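Local coordinates for protein 4-oxalocrotonate tautomerase family enzyme (Burkholderia sp. RPE67, PDB 6VVM) that is a tautomerase-family enzyme that carries two tandem tautomerase units in one chain and assembles as a trimer, at residues Ala60-Ile65 with Leu96-Val101. Numbering follows the deposited sequence.
Sequences ALPVII and LQSTRV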
loop_
_atom_site.group_PDB
_atom_site.type_symbol
_atom_site.label_atom_id
_atom_site.label_comp_id
_atom_site.label_asym_id
_atom_site.label_seq_id
_atom_site.Cartn_x
_atom_site.Cartn_y
_atom_site.Cartn_z
ATOM N N ALA A 60 4.243 -17.230 -0.693
ATOM C CA ALA A 60 3.101 -16.352 -0.908
ATOM C C ALA A 60 3.398 -15.265 -1.927
ATOM O O ALA A 60 2.462 -14.706 -2.510
ATOM C CB ALA A 60 2.675 -15.695 0.402
ATOM N N LEU A 61 4.670 -14.955 -2.133
ATOM C CA LEU A 61 5.153 -13.871 -2.961
ATOM C C LEU A 61 5.614 -14.421 -4.302
ATOM O O LEU A 61 5.891 -15.618 -4.426
ATOM C CB LEU A 61 6.296 -13.152 -2.232
ATOM C CG LEU A 61 5.830 -12.672 -0.837
ATOM C CD1 LEU A 61 6.844 -11.776 -0.160
ATOM C CD2 LEU A 61 4.485 -11.970 -0.905
ATOM N N PRO A 62 5.716 -13.574 -5.339
ATOM C CA PRO A 62 5.558 -12.110 -5.283
ATOM C C PRO A 62 4.151 -11.550 -5.525
ATOM O O PRO A 62 3.371 -12.099 -6.293
ATOM C CB PRO A 62 6.500 -11.626 -6.385
ATOM C CG PRO A 62 6.470 -12.723 -7.407
ATOM C CD PRO A 62 6.109 -14.031 -6.688
ATOM N N VAL A 63 3.856 -10.441 -4.853
ATOM C CA VAL A 63 2.634 -9.675 -5.063
ATOM C C VAL A 63 3.044 -8.304 -5.584
ATOM O O VAL A 63 3.864 -7.620 -4.964
ATOM C CB VAL A 63 1.810 -9.550 -3.774
ATOM C CG1 VAL A 63 0.635 -8.582 -3.980
ATOM C CG2 VAL A 63 1.327 -10.937 -3.321
ATOM N N ILE A 64 2.511 -7.919 -6.734
ATOM C CA ILE A 64 2.836 -6.635 -7.347
ATOM C C ILE A 64 1.598 -5.759 -7.298
ATOM O O ILE A 64 0.542 -6.139 -7.815
ATOM C CB ILE A 64 3.330 -6.793 -8.793
ATOM C CG1 ILE A 64 4.510 -7.771 -8.887
ATOM C CG2 ILE A 64 3.748 -5.437 -9.326
ATOM C CD1 ILE A 64 4.122 -9.224 -9.276
ATOM N N ILE A 65 1.725 -4.583 -6.687
ATOM C CA ILE A 65 0.692 -3.563 -6.741
ATOM C C ILE A 65 1.137 -2.501 -7.730
ATOM O O ILE A 65 2.253 -1.971 -7.620
ATOM C CB ILE A 65 0.432 -2.957 -5.354
ATOM C CG1 ILE A 65 -0.002 -4.052 -4.378
ATOM C CG2 ILE A 65 -0.596 -1.835 -5.433
ATOM C CD1 ILE A 65 0.047 -3.627 -2.917
ATOM N N LEU A 96 5.390 -18.812 -12.591
ATOM C CA LEU A 96 4.397 -17.814 -12.976
ATOM C C LEU A 96 3.124 -17.966 -12.154
ATOM O O LEU A 96 2.483 -16.968 -11.805
ATOM C CB LEU A 96 4.081 -17.937 -14.468
ATOM C CG LEU A 96 3.126 -16.907 -15.094
ATOM C CD1 LEU A 96 3.691 -15.480 -15.082
ATOM C CD2 LEU A 96 2.759 -17.315 -16.518
ATOM N N GLN A 97 2.769 -19.207 -11.812
ATOM C CA GLN A 97 1.538 -19.480 -11.084
ATOM C C GLN A 97 1.514 -18.818 -9.707
ATOM O O GLN A 97 0.432 -18.534 -9.187
ATOM C CB GLN A 97 1.361 -21.006 -10.962
ATOM C CG GLN A 97 0.925 -21.701 -12.256
ATOM C CD GLN A 97 2.082 -22.074 -13.194
ATOM O OE1 GLN A 97 3.212 -21.599 -13.039
ATOM N NE2 GLN A 97 1.792 -22.927 -14.182
ATOM N N SER A 98 2.679 -18.529 -9.127
ATOM C CA SER A 98 2.769 -17.924 -7.808
ATOM C C SER A 98 2.610 -16.405 -7.812
ATOM O O SER A 98 2.503 -15.824 -6.729
ATOM C CB SER A 98 4.114 -18.283 -7.168
ATOM O OG SER A 98 5.181 -17.618 -7.843
ATOM N N THR A 99 2.587 -15.746 -8.976
ATOM C CA THR A 99 2.576 -14.287 -9.019
ATOM C C THR A 99 1.157 -13.728 -8.921
ATOM O O THR A 99 0.202 -14.291 -9.469
ATOM C CB THR A 99 3.241 -13.764 -10.298
ATOM O OG1 THR A 99 2.498 -14.206 -11.432
ATOM C CG2 THR A 99 4.704 -14.258 -10.426
ATOM N N ARG A 100 1.036 -12.604 -8.215
ATOM C CA ARG A 100 -0.207 -11.863 -8.049
ATOM C C ARG A 100 0.011 -10.426 -8.483
ATOM O O ARG A 100 1.035 -9.830 -8.144
ATOM C CB ARG A 100 -0.675 -11.863 -6.579
ATOM C CG ARG A 100 -0.989 -13.217 -5.989
ATOM C CD ARG A 100 -2.071 -13.886 -6.779
ATOM N NE ARG A 100 -2.807 -14.906 -6.021
ATOM C CZ ARG A 100 -2.289 -16.066 -5.622
ATOM N NH1 ARG A 100 -3.046 -16.946 -4.982
ATOM N NH2 ARG A 100 -1.016 -16.348 -5.856
ATOM N N VAL A 101 -0.958 -9.861 -9.207
ATOM C CA VAL A 101 -0.923 -8.453 -9.592
ATOM C C VAL A 101 -2.233 -7.794 -9.189
ATOM O O VAL A 101 -3.313 -8.340 -9.433
ATOM C CB VAL A 101 -0.689 -8.267 -11.108
ATOM C CG1 VAL A 101 -0.773 -6.768 -11.477
ATOM C CG2 VAL A 101 0.654 -8.869 -11.514
HETATM O O HOH W 1 6.758 -17.621 -5.468
#
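S98 meets P62 just ahead of two neighbouring parallel strands. S98 OG lies 3.9 Å from P62 CD. It hydrogen-bonds to S95 O, and a water donates to it; that water's distance to L61 O is too short to be trusted. Next, T99 CG2 lies 3.8 Å from P62 CG, a methyl set against the proline ring, which follows a cis peptide bond. T99 OG1 sits between the backbone N and the carbonyl carbon (chi1 63°). From there it bonds to L96 O at 2.8 Å. T99 N reaches the same oxygen, so L96 O is gripped twice and the turn into the strand is pinned. R100 then bonds through both backbone polar atoms. R100 N gives to P62 O at 3.1 Å. I64 N gives to R100 O at 2.8 Å (167° at the hydrogen). These two bonds bracket V63, the standard parallel pattern. R100 CB packs on V63 CG2 at 3.9 Å. The R100 chain then bends away, and its NE bonds to A60 O of the second subunit. V101 closes the contact on the other face, with CG2 4.1 Å from I64 CD1. V101 CA lies 3.3 Å from I64 O in a CA-H...O contact. Both side chains lie against helix 74-92, which links the strands as a beta-alpha-beta crossover. Thus backbone bonds join the strands, I64 and V101 face the helix, and V63 and R100 line the opposite face. The sheet continues antiparallel into the second subunit. The R100 NE bond, made in both directions, adds to this, though the facing R100 NH1 groups probably repel.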